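Local coordinates for protein glycoside hydrolase family 61 (Trichoderma reesei QM6a, PDB 5O2X) that probably cleaves cellulose and related polysaccharides oxidatively at a single copper ion, as a lytic polysaccharide monooxygenase of Auxiliary Activity family 9, at residues V12-Y17 against A241-T246; I30-T35 against G65-K70; A48-D53 against L198-D203. One frame throughout, in Å; residues are numbered along the deposited sequence. Where two conformers were deposited one is given.

Contact 1: V12-Y17 against A241-T246; sequences VWYQAY and ATASAT. With MAN (alpha-D-mannopyranose), chain P; MAN (alpha-D-mannopyranose), chain R; MAN (alpha-D-mannopyranose), chain Q.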
# COMPACT_ATOMS: atom_id res chain seq x y z
N VAL A 12 17.25 5.00 -3.28
CA VAL A 12 17.85 3.80 -2.70
C VAL A 12 16.87 2.64 -2.88
O VAL A 12 15.76 2.67 -2.34
CB VAL A 12 18.20 4.02 -1.23
CG1 VAL A 12 18.73 2.75 -0.60
CG2 VAL A 12 19.15 5.17 -1.03
N TRP A 13 17.28 1.66 -3.64
CA TRP A 13 16.47 0.51 -4.00
C TRP A 13 16.55 -0.56 -2.88
O TRP A 13 17.65 -0.93 -2.46
CB TRP A 13 17.05 -0.09 -5.29
CG TRP A 13 16.28 -1.18 -6.00
CD1 TRP A 13 15.53 -1.02 -7.11
CD2 TRP A 13 16.32 -2.59 -5.74
NE1 TRP A 13 15.08 -2.24 -7.54
CE2 TRP A 13 15.59 -3.23 -6.76
CE3 TRP A 13 16.98 -3.38 -4.80
CZ2 TRP A 13 15.45 -4.65 -6.82
CZ3 TRP A 13 16.86 -4.78 -4.91
CH2 TRP A 13 16.13 -5.35 -5.89
N TYR A 14 15.38 -1.07 -2.52
CA TYR A 14 15.23 -2.22 -1.61
C TYR A 14 14.46 -3.31 -2.30
O TYR A 14 13.38 -3.06 -2.86
CB TYR A 14 14.46 -1.85 -0.34
CG TYR A 14 15.19 -0.89 0.57
CD1 TYR A 14 15.17 0.47 0.33
CD2 TYR A 14 15.89 -1.36 1.68
CE1 TYR A 14 15.85 1.36 1.18
CE2 TYR A 14 16.57 -0.50 2.51
CZ TYR A 14 16.55 0.86 2.26
OH TYR A 14 17.23 1.70 3.11
N GLN A 15 14.95 -4.54 -2.18
CA GLN A 15 14.22 -5.70 -2.65
C GLN A 15 12.94 -5.85 -1.83
O GLN A 15 12.98 -5.86 -0.60
CB GLN A 15 15.10 -6.92 -2.49
CG GLN A 15 14.55 -8.21 -3.11
CD GLN A 15 15.52 -9.38 -2.96
OE1 GLN A 15 16.34 -9.42 -2.06
NE2 GLN A 15 15.38 -10.35 -3.84
N ALA A 16 11.81 -6.01 -2.49
CA ALA A 16 10.57 -6.27 -1.78
C ALA A 16 10.39 -7.78 -1.56
O ALA A 16 11.17 -8.59 -2.06
CB ALA A 16 9.39 -5.70 -2.57
N TYR A 17 9.36 -8.14 -0.82
CA TYR A 17 8.99 -9.56 -0.78
C TYR A 17 8.45 -9.97 -2.13
O TYR A 17 7.61 -9.27 -2.69
CB TYR A 17 7.95 -9.82 0.32
CG TYR A 17 7.65 -11.29 0.44
CD1 TYR A 17 8.58 -12.13 1.04
CD2 TYR A 17 6.49 -11.88 -0.08
CE1 TYR A 17 8.37 -13.49 1.12
CE2 TYR A 17 6.28 -13.25 -0.01
CZ TYR A 17 7.24 -14.05 0.56
OH TYR A 17 7.02 -15.40 0.60
N ALA A 241 21.32 3.58 -6.05
CA ALA A 241 22.06 2.75 -5.12
C ALA A 241 21.08 1.72 -4.60
O ALA A 241 19.89 1.86 -4.78
CB ALA A 241 22.62 3.59 -4.00
N THR A 242 21.64 0.73 -3.91
CA THR A 242 20.86 -0.37 -3.34
C THR A 242 21.22 -0.53 -1.88
O THR A 242 22.36 -0.26 -1.48
CB THR A 242 21.15 -1.63 -4.13
OG1 THR A 242 20.67 -1.43 -5.47
CG2 THR A 242 20.59 -2.86 -3.52
N ALA A 243 20.23 -0.91 -1.10
CA ALA A 243 20.42 -1.22 0.30
C ALA A 243 19.68 -2.48 0.64
O ALA A 243 18.83 -2.96 -0.10
CB ALA A 243 19.91 -0.06 1.17
N SER A 244 19.96 -3.02 1.82
CA SER A 244 19.30 -4.18 2.34
C SER A 244 18.49 -3.82 3.55
O SER A 244 18.79 -2.86 4.27
CB SER A 244 20.33 -5.22 2.73
OG SER A 244 21.01 -5.64 1.59
N ALA A 245 17.47 -4.62 3.80
CA ALA A 245 16.66 -4.46 5.00
C ALA A 245 17.55 -4.59 6.25
O ALA A 245 18.30 -5.57 6.37
CB ALA A 245 15.59 -5.54 5.05
N THR A 246 17.45 -3.62 7.15
CA THR A 246 18.27 -3.58 8.35
C THR A 246 17.57 -4.39 9.44
O THR A 246 16.40 -4.17 9.72
CB THR A 246 18.43 -2.14 8.83
OG1 THR A 246 18.94 -1.38 7.73
CG2 THR A 246 19.38 -2.07 10.02
C1 MAN P . 21.47 -1.86 -6.55
C2 MAN P . 21.38 -0.92 -7.73
C3 MAN P . 19.92 -1.01 -8.18
C4 MAN P . 19.45 -2.43 -8.43
C5 MAN P . 19.70 -3.29 -7.23
C6 MAN P . 19.33 -4.74 -7.48
O2 MAN P . 22.33 -1.37 -8.70
O3 MAN P . 19.82 -0.33 -9.40
O4 MAN P . 18.12 -2.55 -8.88
O5 MAN P . 21.07 -3.16 -6.93
O6 MAN P . 19.93 -5.53 -6.44
C1 MAN R . 18.30 -0.16 7.45
C2 MAN R . 18.66 0.23 6.05
C3 MAN R . 20.12 0.60 5.93
C4 MAN R . 20.50 1.61 7.01
C5 MAN R . 20.07 1.16 8.40
C6 MAN R . 20.30 2.24 9.44
O2 MAN R . 17.82 1.35 5.71
O3 MAN R . 20.39 1.11 4.63
O4 MAN R . 21.91 1.78 7.01
O5 MAN R . 18.67 0.83 8.41
O6 MAN R . 19.95 1.79 10.73
C1 MAN Q . 22.04 -6.64 1.86
C2 MAN Q . 22.70 -7.00 0.57
C3 MAN Q . 21.66 -7.69 -0.29
C4 MAN Q . 21.15 -8.97 0.38
C5 MAN Q . 20.59 -8.63 1.75
C6 MAN Q . 20.24 -9.88 2.55
O2 MAN Q . 23.80 -7.83 0.90
O3 MAN Q . 22.23 -8.07 -1.55
O4 MAN Q . 20.08 -9.51 -0.39
O5 MAN Q . 21.54 -7.84 2.47
O6 MAN Q . 21.42 -10.65 2.78
O HOH W 1 17.67 -5.11 -1.21
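Trp13 is gripped through both its backbone polar atoms by the C-terminal strand 241-243. Trp13 N gives its hydrogen to Ala241 O at 2.9 Å, and the bond is almost straight at 176°. Trp13 O accepts from Ala243 N, also at 2.9 Å. This is parallel strand pairing, with Trp13 opposite Thr242. Two CA-H...O contacts add to it, from Val12 CA to Ala241 O and from Thr242 CA to Trp13 O. A water also links the two backbones. It accepts from Gln15 N and donates to Ala243 O at 2.7 Å. On one side of the sheet, Ala243 CB sits against Val12 CG1 at 3.5 Å and Tyr14 CE2. Tyr14 OH shares a hydrogen bond of 2.7 Å with O2 of the mannose on Thr246. Ser244 O and Ala245 N lie at the edge of the same ring. On the other side, Trp13 CG is anti to the backbone N (chi1 -171°), and the indole carries the mannose of Thr242 over one face. O4 of that sugar stands 3.2 Å above the ring plane. Ser244 OG bears a third mannose. The backbone bonds, the water and the sugar contacts together make the C-terminal segment an integral edge of the catalytic domain, although it had been predicted to be linker.

Contact 2: I30-T35 against G65-K70; sequences IVVGWT and GHASVK. With MAN (alpha-D-mannopyranose), chain R.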
# COMPACT_ATOMS: atom_id res chain seq x y z
N ILE A 30 16.00 -11.82 4.03
CA ILE A 30 15.31 -10.86 4.89
C ILE A 30 15.14 -9.57 4.09
O ILE A 30 16.13 -8.99 3.60
CB ILE A 30 16.09 -10.63 6.17
CG1 ILE A 30 16.16 -11.92 6.98
CG2 ILE A 30 15.44 -9.48 6.95
CD1 ILE A 30 17.10 -11.84 8.16
N VAL A 31 13.89 -9.11 4.00
CA VAL A 31 13.55 -7.94 3.19
C VAL A 31 12.60 -7.05 3.97
O VAL A 31 12.10 -7.42 5.04
CB VAL A 31 12.93 -8.34 1.83
CG1 VAL A 31 13.96 -9.03 0.96
CG2 VAL A 31 11.70 -9.20 1.99
N VAL A 32 12.35 -5.84 3.42
CA VAL A 32 11.49 -4.87 4.08
C VAL A 32 10.03 -5.13 3.84
O VAL A 32 9.19 -4.57 4.55
CB VAL A 32 11.87 -3.44 3.66
CG1 VAL A 32 13.28 -3.11 4.06
CG2 VAL A 32 11.64 -3.19 2.19
N GLY A 33 9.67 -5.96 2.84
CA GLY A 33 8.29 -6.32 2.58
C GLY A 33 7.87 -7.52 3.38
O GLY A 33 8.65 -8.46 3.58
N TRP A 34 6.62 -7.50 3.87
CA TRP A 34 6.11 -8.63 4.66
C TRP A 34 6.02 -9.90 3.82
O TRP A 34 5.80 -9.88 2.62
CB TRP A 34 4.76 -8.26 5.25
CG TRP A 34 4.85 -7.32 6.44
CD1 TRP A 34 5.66 -6.23 6.57
CD2 TRP A 34 4.16 -7.48 7.68
NE1 TRP A 34 5.50 -5.70 7.84
CE2 TRP A 34 4.61 -6.46 8.55
CE3 TRP A 34 3.26 -8.43 8.18
CZ2 TRP A 34 4.21 -6.36 9.87
CZ3 TRP A 34 2.85 -8.31 9.49
CH2 TRP A 34 3.33 -7.31 10.32
N THR A 35 6.19 -11.03 4.51
CA THR A 35 5.95 -12.32 3.87
C THR A 35 4.46 -12.55 3.74
O THR A 35 3.74 -12.31 4.70
CB THR A 35 6.57 -13.43 4.73
OG1 THR A 35 7.98 -13.17 4.83
CG2 THR A 35 6.32 -14.82 4.17
N GLY A 65 13.27 -7.20 8.59
CA GLY A 65 14.10 -6.01 8.66
C GLY A 65 13.30 -4.79 8.20
O GLY A 65 12.11 -4.89 7.90
N HIS A 66 13.99 -3.65 8.13
CA HIS A 66 13.32 -2.39 7.84
C HIS A 66 14.19 -1.47 7.01
O HIS A 66 15.42 -1.63 6.94
CB HIS A 66 12.87 -1.69 9.12
CG HIS A 66 13.97 -1.38 10.06
ND1 HIS A 66 14.31 -2.23 11.08
CD2 HIS A 66 14.88 -0.38 10.08
CE1 HIS A 66 15.37 -1.75 11.72
NE2 HIS A 66 15.74 -0.62 11.14
N ALA A 67 13.54 -0.47 6.41
CA ALA A 67 14.23 0.59 5.72
C ALA A 67 14.23 1.85 6.56
O ALA A 67 13.18 2.30 6.99
CB ALA A 67 13.56 0.91 4.38
N SER A 68 15.40 2.44 6.77
CA SER A 68 15.48 3.67 7.56
C SER A 68 15.29 4.86 6.61
O SER A 68 16.02 4.97 5.67
CB SER A 68 16.82 3.69 8.32
OG SER A 68 16.85 2.70 9.34
N VAL A 69 14.33 5.75 6.93
CA VAL A 69 13.97 6.89 6.13
C VAL A 69 13.85 8.12 6.99
O VAL A 69 13.72 8.06 8.23
CB VAL A 69 12.66 6.66 5.44
CG1 VAL A 69 12.66 5.32 4.77
CG2 VAL A 69 11.51 6.74 6.40
N LYS A 70 13.92 9.26 6.31
CA LYS A 70 13.71 10.55 6.94
C LYS A 70 12.32 11.05 6.61
O LYS A 70 11.85 10.92 5.47
CB LYS A 70 14.74 11.56 6.46
CG LYS A 70 16.19 11.22 6.93
CD LYS A 70 17.26 12.19 6.41
CE LYS A 70 18.56 12.16 7.18
NZ LYS A 70 19.21 13.49 7.11
C1 MAN R . 18.30 -0.16 7.45
C2 MAN R . 18.66 0.23 6.05
C3 MAN R . 20.12 0.60 5.93
C4 MAN R . 20.50 1.61 7.01
C5 MAN R . 20.07 1.16 8.40
C6 MAN R . 20.30 2.24 9.44
O2 MAN R . 17.82 1.35 5.71
O3 MAN R . 20.39 1.11 4.63
O4 MAN R . 21.91 1.78 7.01
O5 MAN R . 18.67 0.83 8.41
O6 MAN R . 19.95 1.79 10.73
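Val32 packs its CG1 methyl on the peptide between His66 and Ala67, 3.5 Å from both His66 C and Ala67 N. Ala67 CB is a little farther off, 4.0 Å from Val32 CG1. The valine torsion explains the reach: CG1 is anti to the carbonyl carbon (chi1 -62°), while CG2 takes the crowded position between N and C. Ile30 meets the start of segment 65-70 with its short branch. Its CG2 is anti to the backbone N and packs directly on the backbone of Gly65, 3.5 Å from Gly65 N. That nitrogen is buried by the contact and has no hydrogen-bond partner in the model. Gly65 O is satisfied by Asn179 ND2. His66 turns the other way, its CB directed away from segment 30-35, and its ND1 is hydrogen-bonded to Glu102. Ser68 faces a sugar instead. In one of its two conformers, Ser68 OG donates to O5 of the mannose on Thr246 at 2.8 Å. Ser68 N donates to O2 of the same sugar at 2.9 Å, in a nearly straight bond of 178°. Both Val32 and Ala67 also touch Tyr14 of strand 12-15. Here a long loop packs through apolar side chains on the entry to strand 67-70, which pairs in parallel with strand 172-183 in the beta-sandwich core characteristic of this monooxygenase family.

Contact 3: A48-D53 against L198-D203; sequences AYQNPD and LYHATD. With MAN (alpha-D-mannopyranose), chain F; MAN (alpha-D-mannopyranose), chain E.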
# COMPACT_ATOMS: atom_id res chain seq x y z
N ALA A 48 -13.22 -11.03 3.29
CA ALA A 48 -12.11 -11.08 4.20
C ALA A 48 -11.73 -9.72 4.76
O ALA A 48 -10.70 -9.59 5.43
CB ALA A 48 -10.91 -11.79 3.56
N TYR A 49 -12.59 -8.73 4.59
CA TYR A 49 -12.28 -7.40 5.13
C TYR A 49 -12.25 -7.36 6.65
O TYR A 49 -11.64 -6.47 7.23
CB TYR A 49 -13.28 -6.37 4.64
CG TYR A 49 -13.13 -5.89 3.22
CD1 TYR A 49 -12.03 -6.20 2.41
CD2 TYR A 49 -14.13 -5.10 2.67
CE1 TYR A 49 -11.92 -5.70 1.11
CE2 TYR A 49 -14.02 -4.58 1.38
CZ TYR A 49 -12.90 -4.84 0.63
OH TYR A 49 -12.83 -4.29 -0.63
N GLN A 50 -12.97 -8.30 7.30
CA GLN A 50 -12.97 -8.38 8.74
C GLN A 50 -12.07 -9.51 9.26
O GLN A 50 -12.16 -9.89 10.41
CB GLN A 50 -14.40 -8.45 9.30
CG GLN A 50 -15.02 -7.04 9.48
CD GLN A 50 -15.27 -6.28 8.18
OE1 GLN A 50 -16.15 -6.65 7.41
NE2 GLN A 50 -14.51 -5.21 7.96
N ASN A 51 -11.19 -10.01 8.38
CA ASN A 51 -10.25 -11.10 8.63
C ASN A 51 -8.85 -10.52 8.62
O ASN A 51 -8.59 -9.56 7.89
CB ASN A 51 -10.38 -12.11 7.45
CG ASN A 51 -9.46 -13.31 7.59
OD1 ASN A 51 -8.23 -13.35 7.19
ND2 ASN A 51 -10.00 -14.33 8.22
N PRO A 52 -7.89 -11.14 9.34
CA PRO A 52 -6.53 -10.64 9.34
C PRO A 52 -5.88 -10.51 7.98
O PRO A 52 -4.93 -9.73 7.84
CB PRO A 52 -5.80 -11.66 10.24
CG PRO A 52 -6.68 -12.88 10.29
CD PRO A 52 -8.04 -12.33 10.21
N ASP A 53 -6.33 -11.26 7.00
CA ASP A 53 -5.73 -11.17 5.65
C ASP A 53 -5.76 -9.77 5.07
O ASP A 53 -4.91 -9.44 4.24
CB ASP A 53 -6.44 -12.14 4.68
CG ASP A 53 -6.06 -13.59 4.88
OD1 ASP A 53 -5.13 -13.91 5.66
OD2 ASP A 53 -6.74 -14.42 4.21
N LEU A 198 -11.07 -1.11 8.43
CA LEU A 198 -10.93 -0.13 7.36
C LEU A 198 -12.13 -0.15 6.40
O LEU A 198 -12.65 0.90 6.04
CB LEU A 198 -9.65 -0.38 6.54
CG LEU A 198 -8.36 -0.06 7.26
CD1 LEU A 198 -7.19 -0.60 6.45
CD2 LEU A 198 -8.19 1.44 7.50
N TYR A 199 -12.52 -1.34 5.94
CA TYR A 199 -13.41 -1.48 4.79
C TYR A 199 -14.57 -2.44 5.10
O TYR A 199 -14.40 -3.39 5.84
CB TYR A 199 -12.64 -2.09 3.62
CG TYR A 199 -11.40 -1.34 3.23
CD1 TYR A 199 -11.37 0.06 3.11
CD2 TYR A 199 -10.23 -2.01 2.97
CE1 TYR A 199 -10.23 0.71 2.72
CE2 TYR A 199 -9.10 -1.36 2.58
CZ TYR A 199 -9.09 0.01 2.42
OH TYR A 199 -7.99 0.71 2.00
N HIS A 200 -15.69 -2.16 4.45
CA HIS A 200 -16.83 -3.04 4.51
C HIS A 200 -17.35 -3.33 3.11
O HIS A 200 -17.24 -2.49 2.21
CB HIS A 200 -17.96 -2.49 5.40
CG HIS A 200 -17.58 -2.56 6.84
ND1 HIS A 200 -16.75 -1.67 7.46
CD2 HIS A 200 -17.84 -3.53 7.74
CE1 HIS A 200 -16.51 -2.08 8.71
NE2 HIS A 200 -17.20 -3.18 8.90
N ALA A 201 -17.95 -4.49 2.94
CA ALA A 201 -18.37 -5.00 1.64
C ALA A 201 -19.46 -4.15 0.99
O ALA A 201 -19.65 -4.25 -0.22
CB ALA A 201 -18.89 -6.43 1.78
N THR A 202 -20.17 -3.34 1.76
CA THR A 202 -21.21 -2.46 1.22
C THR A 202 -20.74 -1.01 1.08
O THR A 202 -21.56 -0.15 0.75
CB THR A 202 -22.42 -2.48 2.14
OG1 THR A 202 -21.97 -2.06 3.44
CG2 THR A 202 -23.06 -3.87 2.20
N ASP A 203 -19.48 -0.69 1.35
CA ASP A 203 -19.05 0.70 1.25
C ASP A 203 -19.27 1.21 -0.16
O ASP A 203 -19.16 0.46 -1.15
CB ASP A 203 -17.56 0.82 1.59
CG ASP A 203 -17.26 0.69 3.09
OD1 ASP A 203 -18.20 0.71 3.90
OD2 ASP A 203 -16.06 0.52 3.41
C1 MAN F . -22.57 -0.86 3.99
C2 MAN F . -21.67 -0.23 5.07
C3 MAN F . -21.55 -1.12 6.28
C4 MAN F . -22.94 -1.44 6.77
C5 MAN F . -23.74 -2.08 5.65
C6 MAN F . -25.14 -2.42 6.14
O2 MAN F . -22.18 1.04 5.52
O3 MAN F . -20.76 -0.50 7.30
O4 MAN F . -22.77 -2.31 7.89
O5 MAN F . -23.83 -1.18 4.54
O6 MAN F . -25.88 -3.05 5.09
C1 MAN E . -11.30 -6.30 12.87
C2 MAN E . -11.30 -5.65 14.22
C3 MAN E . -10.17 -6.29 15.07
C4 MAN E . -10.23 -7.82 15.09
C5 MAN E . -10.37 -8.37 13.69
C6 MAN E . -10.68 -9.86 13.64
O2 MAN E . -12.54 -5.90 14.86
O3 MAN E . -10.16 -5.77 16.41
O4 MAN E . -9.01 -8.35 15.63
O5 MAN E . -11.45 -7.71 12.98
O6 MAN E . -10.44 -10.42 12.40
O HOH W 2 -11.05 -3.79 6.47
O HOH W 3 -17.71 -6.26 5.22
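Tyr49 and Tyr199 meet where two loops of the monooxygenase beta-sandwich come together, each shaped by a type I turn, Ala48 to Asn51 and His200 to Asp203. The aromatic contact is edge-to-face: the edge of Tyr199 points to the face of Tyr49, with centroids 5.6 Å apart and planes at 56°. Tyr199 CB adds a CH-pi contact over that ring, 3.7 Å from its centroid. Both hydroxyls are bonded elsewhere, Tyr49 OH to Asn173 and Tyr199 OH to Glu158 and Tyr93. Among polar contacts, Gln50 NE2 donates to Tyr199 O at 2.8 Å and also bonds to Thr196 O. A bend at chi2 (66°) brings Gln50 CD toward segment 198-203. Two waters bridge the loops, one from Tyr49 O to Tyr199 N, the other from Gln50 OE1 to Ala201 N. Within the second loop, His200 N donates to Asp203 OD2 from above the carboxylate plane. Sugars border both loops: a mannose O6 donates to Gln50 O, and Thr202 OG1 carries another mannose. The imidazole of His200 lies between Gln50 and O3 of the Thr202 mannose. Gln50 NE2 stands 3.5 Å above that ring, toward its rim, with the amide and ring planes 12° apart.

Contacts 1 and 2 are neighbours, with centres about 8 Å apart, and they touch. Thr246 N probably donates to His66 O, Ala245 CB packs on Val32 CG1, and one mannose is shared by both. Contact 1 is a surface contact held by strand pairing. Contact 2 is buried and largely apolar between its segments. Contact 3 lies on the opposite side of the chain's centre from contact 1, their centres about 31 Å apart. It is partly buried and joins loops through rings, one amide and bridging waters. In sequence, contacts 2 and 3 both fall inside the loop closed by contact 1, and their segments alternate. O-linked mannose borders all three.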